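Local coordinates for agmatinase (PDB 4DZ4), which probably hydrolyses agmatine to putrescine and urea, as a manganese-dependent member of the arginase family with two metal ions per subunit, at residues Y40-V51 and D95-D103; T28-R37 and V73-E82. All coordinates share one frame; numbering follows the deposited sequence.

Contact 1 of 2, residues Y40-V51 and D95-D103; sequences YTRDLDGVDVVV and DLAVIDYGD. With EDO (1,2-ethanediol), chain Z.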
loop_
_atom_site.group_PDB
_atom_site.type_symbol
_atom_site.label_atom_id
_atom_site.label_comp_id
_atom_site.label_asym_id
_atom_site.label_seq_id
_atom_site.Cartn_x
_atom_site.Cartn_y
_atom_site.Cartn_z
ATOM N N TYR B 40 6.872 31.245 -0.053
ATOM C CA TYR B 40 7.927 30.815 0.871
ATOM C C TYR B 40 8.814 31.990 1.244
ATOM O O TYR B 40 9.532 32.542 0.391
ATOM C CB TYR B 40 8.818 29.767 0.199
ATOM C CG TYR B 40 8.437 28.317 0.409
ATOM C CD1 TYR B 40 8.009 27.832 1.663
ATOM C CD2 TYR B 40 8.577 27.404 -0.638
ATOM C CE1 TYR B 40 7.685 26.488 1.827
ATOM C CE2 TYR B 40 8.294 26.042 -0.464
ATOM C CZ TYR B 40 7.859 25.603 0.758
ATOM O OH TYR B 40 7.582 24.271 0.914
ATOM N N THR B 41 8.805 32.355 2.512
ATOM C CA THR B 41 9.620 33.498 2.980
ATOM C C THR B 41 9.698 33.512 4.495
ATOM O O THR B 41 8.791 33.023 5.154
ATOM C CB THR B 41 9.065 34.864 2.500
ATOM O OG1 THR B 41 9.973 35.918 2.869
ATOM C CG2 THR B 41 7.652 35.150 3.101
ATOM N N ARG B 42 10.774 34.106 5.009
ATOM C CA ARG B 42 10.960 34.360 6.448
ATOM C C ARG B 42 10.728 35.865 6.778
ATOM O O ARG B 42 10.826 36.254 7.947
ATOM C CB ARG B 42 12.361 33.923 6.902
ATOM C CG ARG B 42 12.694 32.419 6.680
ATOM C CD ARG B 42 12.131 31.615 7.821
ATOM N NE ARG B 42 12.284 30.158 7.757
ATOM C CZ ARG B 42 13.181 29.487 8.481
ATOM N NH1 ARG B 42 14.037 30.144 9.273
ATOM N NH2 ARG B 42 13.217 28.163 8.432
ATOM N N ASP B 43 10.394 36.666 5.762
ATOM C CA ASP B 43 10.076 38.092 5.935
ATOM C C ASP B 43 8.636 38.272 6.383
ATOM O O ASP B 43 7.709 37.896 5.681
ATOM C CB ASP B 43 10.313 38.856 4.631
ATOM C CG ASP B 43 11.776 38.876 4.237
ATOM O OD1 ASP B 43 12.637 38.830 5.140
ATOM O OD2 ASP B 43 12.076 38.934 3.018
ATOM N N LEU B 44 8.449 38.845 7.559
ATOM C CA LEU B 44 7.132 38.842 8.174
ATOM C C LEU B 44 6.387 40.185 8.069
ATOM O O LEU B 44 5.247 40.274 8.492
ATOM C CB LEU B 44 7.254 38.420 9.640
ATOM C CG LEU B 44 7.932 37.071 9.932
ATOM C CD1 LEU B 44 8.024 36.815 11.426
ATOM C CD2 LEU B 44 7.201 35.921 9.257
ATOM N N ASP B 45 7.020 41.205 7.498
ATOM C CA ASP B 45 6.369 42.512 7.357
ATOM C C ASP B 45 5.119 42.439 6.490
ATOM O O ASP B 45 5.147 41.901 5.370
ATOM C CB ASP B 45 7.328 43.545 6.759
ATOM C CG ASP B 45 8.298 44.110 7.777
ATOM O OD1 ASP B 45 8.193 43.784 8.984
ATOM O OD2 ASP B 45 9.170 44.909 7.359
ATOM N N GLY B 46 4.028 42.986 7.011
ATOM C CA GLY B 46 2.757 43.042 6.288
ATOM C C GLY B 46 2.044 41.697 6.216
ATOM O O GLY B 46 1.114 41.551 5.425
ATOM N N VAL B 47 2.478 40.724 7.020
ATOM C CA VAL B 47 1.889 39.369 6.988
ATOM C C VAL B 47 0.796 39.210 8.040
ATOM O O VAL B 47 0.976 39.565 9.191
ATOM C CB VAL B 47 2.965 38.276 7.162
ATOM C CG1 VAL B 47 2.323 36.887 7.335
ATOM C CG2 VAL B 47 3.908 38.274 5.968
ATOM N N ASP B 48 -0.338 38.642 7.639
ATOM C CA ASP B 48 -1.462 38.419 8.559
ATOM C C ASP B 48 -1.409 37.052 9.237
ATOM O O ASP B 48 -1.729 36.917 10.422
ATOM C CB ASP B 48 -2.798 38.525 7.808
ATOM C CG ASP B 48 -3.034 39.914 7.207
ATOM O OD1 ASP B 48 -2.792 40.910 7.904
ATOM O OD2 ASP B 48 -3.467 40.006 6.037
ATOM N N VAL B 49 -1.042 36.038 8.471
ATOM C CA VAL B 49 -0.941 34.671 8.999
ATOM C C VAL B 49 0.321 33.998 8.490
ATOM O O VAL B 49 0.620 34.041 7.286
ATOM C CB VAL B 49 -2.144 33.782 8.623
ATOM C CG1 VAL B 49 -2.014 32.424 9.309
ATOM C CG2 VAL B 49 -3.476 34.454 8.977
ATOM N N VAL B 50 1.038 33.357 9.414
ATOM C CA VAL B 50 2.222 32.561 9.073
ATOM C C VAL B 50 1.897 31.079 9.261
ATOM O O VAL B 50 1.578 30.642 10.384
ATOM C CB VAL B 50 3.426 32.907 9.959
ATOM C CG1 VAL B 50 4.590 31.946 9.687
ATOM C CG2 VAL B 50 3.842 34.357 9.691
ATOM N N VAL B 51 2.004 30.326 8.172
ATOM C CA VAL B 51 1.929 28.859 8.237
ATOM C C VAL B 51 3.357 28.343 8.434
ATOM O O VAL B 51 4.268 28.774 7.701
ATOM C CB VAL B 51 1.337 28.260 6.931
ATOM C CG1 VAL B 51 1.261 26.727 7.022
ATOM C CG2 VAL B 51 -0.068 28.809 6.714
ATOM N N ASP B 95 -7.013 39.511 0.061
ATOM C CA ASP B 95 -6.909 40.500 1.122
ATOM C C ASP B 95 -6.452 39.988 2.471
ATOM O O ASP B 95 -6.449 40.746 3.433
ATOM C CB ASP B 95 -8.182 41.358 1.234
ATOM C CG ASP B 95 -9.429 40.537 1.371
ATOM O OD1 ASP B 95 -9.374 39.423 1.934
ATOM O OD2 ASP B 95 -10.487 41.016 0.909
ATOM N N LEU B 96 -6.041 38.714 2.525
ATOM C CA LEU B 96 -5.365 38.165 3.692
ATOM C C LEU B 96 -3.974 37.712 3.256
ATOM O O LEU B 96 -3.839 36.875 2.356
ATOM C CB LEU B 96 -6.115 36.942 4.271
ATOM C CG LEU B 96 -5.588 36.341 5.589
ATOM C CD1 LEU B 96 -5.927 37.183 6.807
ATOM C CD2 LEU B 96 -6.123 34.914 5.795
ATOM N N ALA B 97 -2.961 38.258 3.926
ATOM C CA ALA B 97 -1.549 38.036 3.589
ATOM C C ALA B 97 -1.054 36.830 4.399
ATOM O O ALA B 97 -0.889 36.906 5.610
ATOM C CB ALA B 97 -0.741 39.293 3.906
ATOM N N VAL B 98 -0.864 35.722 3.692
ATOM C CA VAL B 98 -0.487 34.432 4.290
ATOM C C VAL B 98 0.786 33.954 3.629
ATOM O O VAL B 98 0.859 33.937 2.393
ATOM C CB VAL B 98 -1.589 33.378 4.069
ATOM C CG1 VAL B 98 -1.238 32.051 4.771
ATOM C CG2 VAL B 98 -2.929 33.881 4.569
ATOM N N ILE B 99 1.780 33.561 4.432
ATOM C CA ILE B 99 3.023 33.013 3.895
ATOM C C ILE B 99 3.274 31.625 4.479
ATOM O O ILE B 99 2.660 31.239 5.498
ATOM C CB ILE B 99 4.237 33.915 4.187
ATOM C CG1 ILE B 99 4.508 33.946 5.723
ATOM C CG2 ILE B 99 3.979 35.293 3.572
ATOM C CD1 ILE B 99 5.845 34.520 6.191
ATOM N N ASP B 100 4.154 30.883 3.814
ATOM C CA ASP B 100 4.687 29.634 4.378
ATOM C C ASP B 100 6.152 29.931 4.773
ATOM O O ASP B 100 7.017 30.189 3.935
ATOM C CB ASP B 100 4.546 28.489 3.354
ATOM C CG ASP B 100 4.864 27.117 3.945
ATOM O OD1 ASP B 100 5.651 27.064 4.905
ATOM O OD2 ASP B 100 4.341 26.105 3.421
ATOM N N TYR B 101 6.391 29.883 6.074
ATOM C CA TYR B 101 7.663 30.195 6.715
ATOM C C TYR B 101 8.658 29.046 6.514
ATOM O O TYR B 101 9.862 29.207 6.730
ATOM C CB TYR B 101 7.356 30.367 8.212
ATOM C CG TYR B 101 8.517 30.712 9.167
ATOM C CD1 TYR B 101 8.712 31.997 9.629
ATOM C CD2 TYR B 101 9.374 29.707 9.633
ATOM C CE1 TYR B 101 9.759 32.287 10.526
ATOM C CE2 TYR B 101 10.428 29.983 10.492
ATOM C CZ TYR B 101 10.608 31.260 10.949
ATOM O OH TYR B 101 11.678 31.507 11.822
ATOM N N GLY B 102 8.160 27.889 6.101
ATOM C CA GLY B 102 8.954 26.663 6.203
ATOM C C GLY B 102 8.774 26.036 7.587
ATOM O O GLY B 102 7.689 26.084 8.180
ATOM N N ASP B 103 9.847 25.473 8.134
ATOM C CA ASP B 103 9.725 24.722 9.386
ATOM C C ASP B 103 10.582 25.229 10.539
ATOM O O ASP B 103 11.601 25.905 10.342
ATOM C CB ASP B 103 10.089 23.244 9.135
ATOM C CG ASP B 103 9.155 22.565 8.149
ATOM O OD1 ASP B 103 7.925 22.839 8.167
ATOM O OD2 ASP B 103 9.639 21.757 7.325
HETATM C C1 EDO Z . 15.056 34.475 3.147
HETATM O O1 EDO Z . 15.555 34.815 4.449
HETATM C C2 EDO Z . 13.612 34.025 3.301
HETATM O O2 EDO Z . 12.890 35.186 3.740
#

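Contact 2 of 2, residues T28-R37 and V73-E82; sequences TYAGVLSFMR and VRAASVQLAE. With EDO (1,2-ethanediol), chain Y; EDO (1,2-ethanediol), chain S.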
loop_
_atom_site.group_PDB
_atom_site.type_symbol
_atom_site.label_atom_id
_atom_site.label_comp_id
_atom_site.label_asym_id
_atom_site.label_seq_id
_atom_site.Cartn_x
_atom_site.Cartn_y
_atom_site.Cartn_z
ATOM N N THR B 28 -2.065 21.481 -11.029
ATOM C CA THR B 28 -2.282 20.993 -9.655
ATOM C C THR B 28 -1.247 19.935 -9.247
ATOM O O THR B 28 -0.850 19.868 -8.079
ATOM C CB THR B 28 -3.732 20.465 -9.507
ATOM O OG1 THR B 28 -4.631 21.429 -10.077
ATOM C CG2 THR B 28 -4.107 20.278 -8.029
ATOM N N TYR B 29 -0.806 19.147 -10.240
ATOM C CA TYR B 29 0.144 18.025 -10.110
ATOM C C TYR B 29 1.617 18.451 -10.200
ATOM O O TYR B 29 2.484 17.603 -10.253
ATOM C CB TYR B 29 -0.128 16.968 -11.211
ATOM C CG TYR B 29 -0.372 17.580 -12.590
ATOM C CD1 TYR B 29 0.700 17.885 -13.449
ATOM C CD2 TYR B 29 -1.668 17.831 -13.036
ATOM C CE1 TYR B 29 0.477 18.424 -14.714
ATOM C CE2 TYR B 29 -1.914 18.379 -14.283
ATOM C CZ TYR B 29 -0.844 18.684 -15.118
ATOM O OH TYR B 29 -1.084 19.236 -16.352
ATOM N N ALA B 30 1.890 19.749 -10.219
ATOM C CA ALA B 30 3.278 20.217 -10.286
ATOM C C ALA B 30 3.421 21.488 -9.454
ATOM O O ALA B 30 2.501 21.868 -8.711
ATOM C CB ALA B 30 3.686 20.453 -11.742
ATOM N N GLY B 31 4.561 22.155 -9.582
ATOM C CA GLY B 31 4.747 23.442 -8.916
ATOM C C GLY B 31 5.244 23.348 -7.484
ATOM O O GLY B 31 5.041 22.336 -6.810
ATOM N N VAL B 32 5.876 24.418 -6.989
ATOM C CA VAL B 32 6.458 24.374 -5.620
ATOM C C VAL B 32 5.354 24.119 -4.587
ATOM O O VAL B 32 4.290 24.730 -4.629
ATOM C CB VAL B 32 7.248 25.640 -5.285
ATOM C CG1 VAL B 32 7.686 25.613 -3.817
ATOM C CG2 VAL B 32 8.464 25.773 -6.195
ATOM N N LEU B 33 5.607 23.152 -3.696
ATOM C CA LEU B 33 4.580 22.652 -2.777
ATOM C C LEU B 33 4.627 23.336 -1.391
ATOM O O LEU B 33 4.747 22.668 -0.357
ATOM C CB LEU B 33 4.732 21.121 -2.609
ATOM C CG LEU B 33 4.620 20.274 -3.888
ATOM C CD1 LEU B 33 5.058 18.824 -3.640
ATOM C CD2 LEU B 33 3.207 20.333 -4.498
ATOM N N SER B 34 4.492 24.664 -1.353
ATOM C CA SER B 34 4.253 25.337 -0.061
ATOM C C SER B 34 2.770 25.197 0.293
ATOM O O SER B 34 1.962 24.784 -0.546
ATOM C CB SER B 34 4.606 26.820 -0.167
ATOM O OG SER B 34 3.737 27.392 -1.133
ATOM N N PHE B 35 2.400 25.509 1.531
ATOM C CA PHE B 35 1.017 25.329 1.909
ATOM C C PHE B 35 0.093 26.257 1.121
ATOM O O PHE B 35 0.246 27.468 1.162
ATOM C CB PHE B 35 0.761 25.511 3.413
ATOM C CG PHE B 35 -0.669 25.243 3.771
ATOM C CD1 PHE B 35 -1.127 23.918 3.900
ATOM C CD2 PHE B 35 -1.585 26.298 3.876
ATOM C CE1 PHE B 35 -2.471 23.674 4.165
ATOM C CE2 PHE B 35 -2.926 26.062 4.149
ATOM C CZ PHE B 35 -3.377 24.745 4.286
ATOM N N MET B 36 -0.861 25.672 0.410
ATOM C CA MET B 36 -1.780 26.413 -0.477
ATOM C C MET B 36 -1.022 27.376 -1.387
ATOM O O MET B 36 -1.517 28.462 -1.739
ATOM C CB MET B 36 -2.922 27.107 0.316
ATOM C CG MET B 36 -3.998 26.104 0.705
ATOM S SD MET B 36 -5.353 26.843 1.598
ATOM C CE MET B 36 -6.291 27.526 0.226
ATOM N N ARG B 37 0.177 26.957 -1.793
ATOM C CA ARG B 37 1.033 27.721 -2.731
ATOM C C ARG B 37 1.465 29.095 -2.252
ATOM O O ARG B 37 1.899 29.901 -3.069
ATOM C CB ARG B 37 0.378 27.888 -4.126
ATOM C CG ARG B 37 -0.253 26.615 -4.692
ATOM C CD ARG B 37 0.781 25.528 -4.940
ATOM N NE ARG B 37 0.157 24.514 -5.797
ATOM C CZ ARG B 37 0.819 23.577 -6.465
ATOM N NH1 ARG B 37 2.136 23.468 -6.345
ATOM N NH2 ARG B 37 0.152 22.749 -7.265
ATOM N N VAL B 73 0.839 17.568 4.654
ATOM C CA VAL B 73 -0.263 18.528 4.601
ATOM C C VAL B 73 -0.032 19.558 3.470
ATOM O O VAL B 73 -0.968 19.883 2.739
ATOM C CB VAL B 73 -0.482 19.213 5.963
ATOM C CG1 VAL B 73 -1.589 20.281 5.856
ATOM C CG2 VAL B 73 -0.876 18.147 6.995
ATOM N N ARG B 74 1.204 20.040 3.311
ATOM C CA ARG B 74 1.520 20.885 2.166
ATOM C C ARG B 74 1.170 20.234 0.823
ATOM O O ARG B 74 0.495 20.848 -0.010
ATOM C CB ARG B 74 2.990 21.324 2.181
ATOM C CG ARG B 74 3.288 22.299 3.298
ATOM C CD ARG B 74 4.766 22.623 3.284
ATOM N NE ARG B 74 5.124 23.645 4.292
ATOM C CZ ARG B 74 5.817 23.452 5.422
ATOM N NH1 ARG B 74 6.340 22.258 5.761
ATOM N NH2 ARG B 74 6.062 24.499 6.198
ATOM N N ALA B 75 1.624 18.992 0.614
ATOM C CA ALA B 75 1.334 18.279 -0.628
ATOM C C ALA B 75 -0.172 18.099 -0.832
ATOM O O ALA B 75 -0.653 18.157 -1.962
ATOM C CB ALA B 75 2.045 16.922 -0.666
ATOM N N ALA B 76 -0.912 17.868 0.254
ATOM C CA ALA B 76 -2.343 17.637 0.168
ATOM C C ALA B 76 -3.162 18.901 -0.057
ATOM O O ALA B 76 -4.387 18.814 -0.226
ATOM C CB ALA B 76 -2.820 16.950 1.444
ATOM N N SER B 77 -2.515 20.059 0.010
ATOM C CA SER B 77 -3.233 21.335 -0.089
ATOM C C SER B 77 -3.350 21.851 -1.544
ATOM O O SER B 77 -3.948 22.898 -1.770
ATOM C CB SER B 77 -2.562 22.394 0.806
ATOM O OG SER B 77 -1.318 22.818 0.230
ATOM N N VAL B 78 -2.779 21.129 -2.505
ATOM C CA VAL B 78 -2.742 21.610 -3.915
ATOM C C VAL B 78 -4.101 21.910 -4.528
ATOM O O VAL B 78 -4.278 22.932 -5.218
ATOM C CB VAL B 78 -1.850 20.754 -4.855
ATOM C CG1 VAL B 78 -0.410 20.784 -4.364
ATOM C CG2 VAL B 78 -2.310 19.299 -4.926
ATOM N N GLN B 79 -5.086 21.051 -4.295
ATOM C CA GLN B 79 -6.384 21.310 -4.888
ATOM C C GLN B 79 -7.066 22.519 -4.265
ATOM O O GLN B 79 -7.767 23.249 -4.940
ATOM C CB GLN B 79 -7.292 20.108 -4.710
ATOM C CG GLN B 79 -6.961 18.939 -5.597
ATOM C CD GLN B 79 -7.918 17.805 -5.287
ATOM O OE1 GLN B 79 -8.983 17.713 -5.892
ATOM N NE2 GLN B 79 -7.570 16.981 -4.293
ATOM N N LEU B 80 -6.876 22.702 -2.962
ATOM C CA LEU B 80 -7.475 23.827 -2.246
ATOM C C LEU B 80 -6.974 25.163 -2.780
ATOM O O LEU B 80 -7.687 26.180 -2.703
ATOM C CB LEU B 80 -7.166 23.697 -0.749
ATOM C CG LEU B 80 -8.003 22.602 -0.058
ATOM C CD1 LEU B 80 -7.307 22.216 1.235
ATOM C CD2 LEU B 80 -9.421 23.087 0.248
ATOM N N ALA B 81 -5.777 25.168 -3.358
ATOM C CA ALA B 81 -5.253 26.407 -3.972
ATOM C C ALA B 81 -5.869 26.756 -5.347
ATOM O O ALA B 81 -5.755 27.905 -5.821
ATOM C CB ALA B 81 -3.722 26.344 -4.068
ATOM N N GLU B 82 -6.520 25.790 -5.985
ATOM C CA GLU B 82 -6.981 25.969 -7.372
ATOM C C GLU B 82 -8.248 26.802 -7.498
ATOM O O GLU B 82 -8.465 27.472 -8.516
ATOM C CB GLU B 82 -7.197 24.604 -8.043
ATOM C CG GLU B 82 -7.590 24.704 -9.531
ATOM C CD GLU B 82 -8.036 23.385 -10.122
ATOM O OE1 GLU B 82 -8.367 22.465 -9.316
ATOM O OE2 GLU B 82 -8.071 23.257 -11.380
HETATM C C1 EDO Y . -3.644 25.554 -7.952
HETATM O O1 EDO Y . -3.351 26.934 -8.197
HETATM C C2 EDO Y . -4.432 24.885 -9.071
HETATM O O2 EDO Y . -3.674 23.875 -9.699
HETATM C C1 EDO S . -11.529 20.108 -11.239
HETATM O O1 EDO S . -10.358 19.868 -10.449
HETATM C C2 EDO S . -11.566 21.606 -11.507
HETATM O O2 EDO S . -10.380 21.963 -12.229
HETATM O O HOH W 1 -7.021 20.069 -10.084
HETATM O O HOH W 2 1.401 22.690 -2.273
HETATM O O HOH W 3 -2.497 24.031 -6.907
#

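Contact 1 of 2, residues Y40-V51 and D95-D103
The guanidinium of Arg42 is nearly parallel to the Tyr101 ring, the planes 8° apart, but displaced toward its CE2 rim; Arg42 CD sits over the middle of the ring face, 3.5 Å from its centroid, in a CH-pi contact. Leu44 CD2 comes to the edge of the same ring, and the Tyr40 ring has Asp100 O at its own edge, in plane. These groups decorate one border of the parallel sheet of the arginase fold, where strand 98-103 runs between strands 39-40 and 49-54. Ile99 N donates to Val49 O and Val51 N to Ile99 O; Tyr101 N follows with Val51 O at 2.9 Å, while on the other flank Thr41 N reaches Asp100 O (3.1 Å). Just ahead of the strands, Ala97 O accepts from both Asp48 N and Val49 N, and Asp48 OD2 answers by taking Ala97 N on its anti side at 2.8 Å; Lys320 forms a salt bridge to the same oxygen. A type II turn from Leu44 to Val47 brings the chain back over Ile99. With CG1 wedged between backbone N and carbonyl carbon (chi1 66°), Ile99 sends CD1 to Leu44 CD2 at 3.6 Å, and its CG2 meets Thr41 CG2 and Val47 CG2. Arg42 NH2 forms a salt bridge with Asp12 of the second subunit, and Arg42 NE donates to Tyr101 O at 2.8 Å.

Contact 2 of 2, residues T28-R37 and V73-E82
Thr28 lays its methyl CG2 against Val78 CG2, 3.7 Å away, where the loop 28-37, leading into edge strand 39-40, packs on the C-terminal end of helix 69-76 and the turns that follow it, at the border of the alpha/beta arginase fold. Thr28 OG1 is bridged to Glu82 OE1 by a water, and Phe62 of the third subunit packs on both Thr28 and Val78. Further on, Leu33 CD2 touches the other Val78 branch, CG1, at 3.6 Å, while Leu33 O rests against Arg74 CB. A second water donates to Ser34 O and Arg74 O, tying loop to helix. The Phe35 ring takes Arg74 CA at its edge and brings CE1 to Ser77 CB (3.6 Å) and Val73 CG1. One direct hydrogen bond joins the segments: Met36 N donates to Ser77 OG at 2.9 Å, nearly straight at 168°, and Ser77 OG in turn donates to Arg74 O, 2.7 Å away. Met36 also bends at its thioether (chi3 81°), and its terminal CE lands on Leu80 O and CB. Arg37 folds back through a bend at chi2 (-64°) and lays one guanidinium face on Val78 CG1; NH1 and NH2 both grip Ala30 O end-on, and NH1 also donates to Val32 O, holding the loop closed. A third water accepts from Arg37 NE and donates to Val78 O.

The two contacts interleave along the chain: 28-37 comes first, then 40-51, 73-82 and 95-103, with helix 69-76 falling between strands 49-54 and 98-103. Their centres lie 16 Å apart, and they meet at Asp100. Its OD2 receives Arg74 NE of contact 2 in a salt bridge of 2.7 Å and probably also the backbone N of Phe35, while Tyr40 CE2 packs on Val32 CG1. The sheet border of contact 1 is thus joined directly to the loop and helix end of contact 2. Both contacts touch the second subunit, and contact 2 also meets the third, so this corner of the fold contributes to the six-chain assembly.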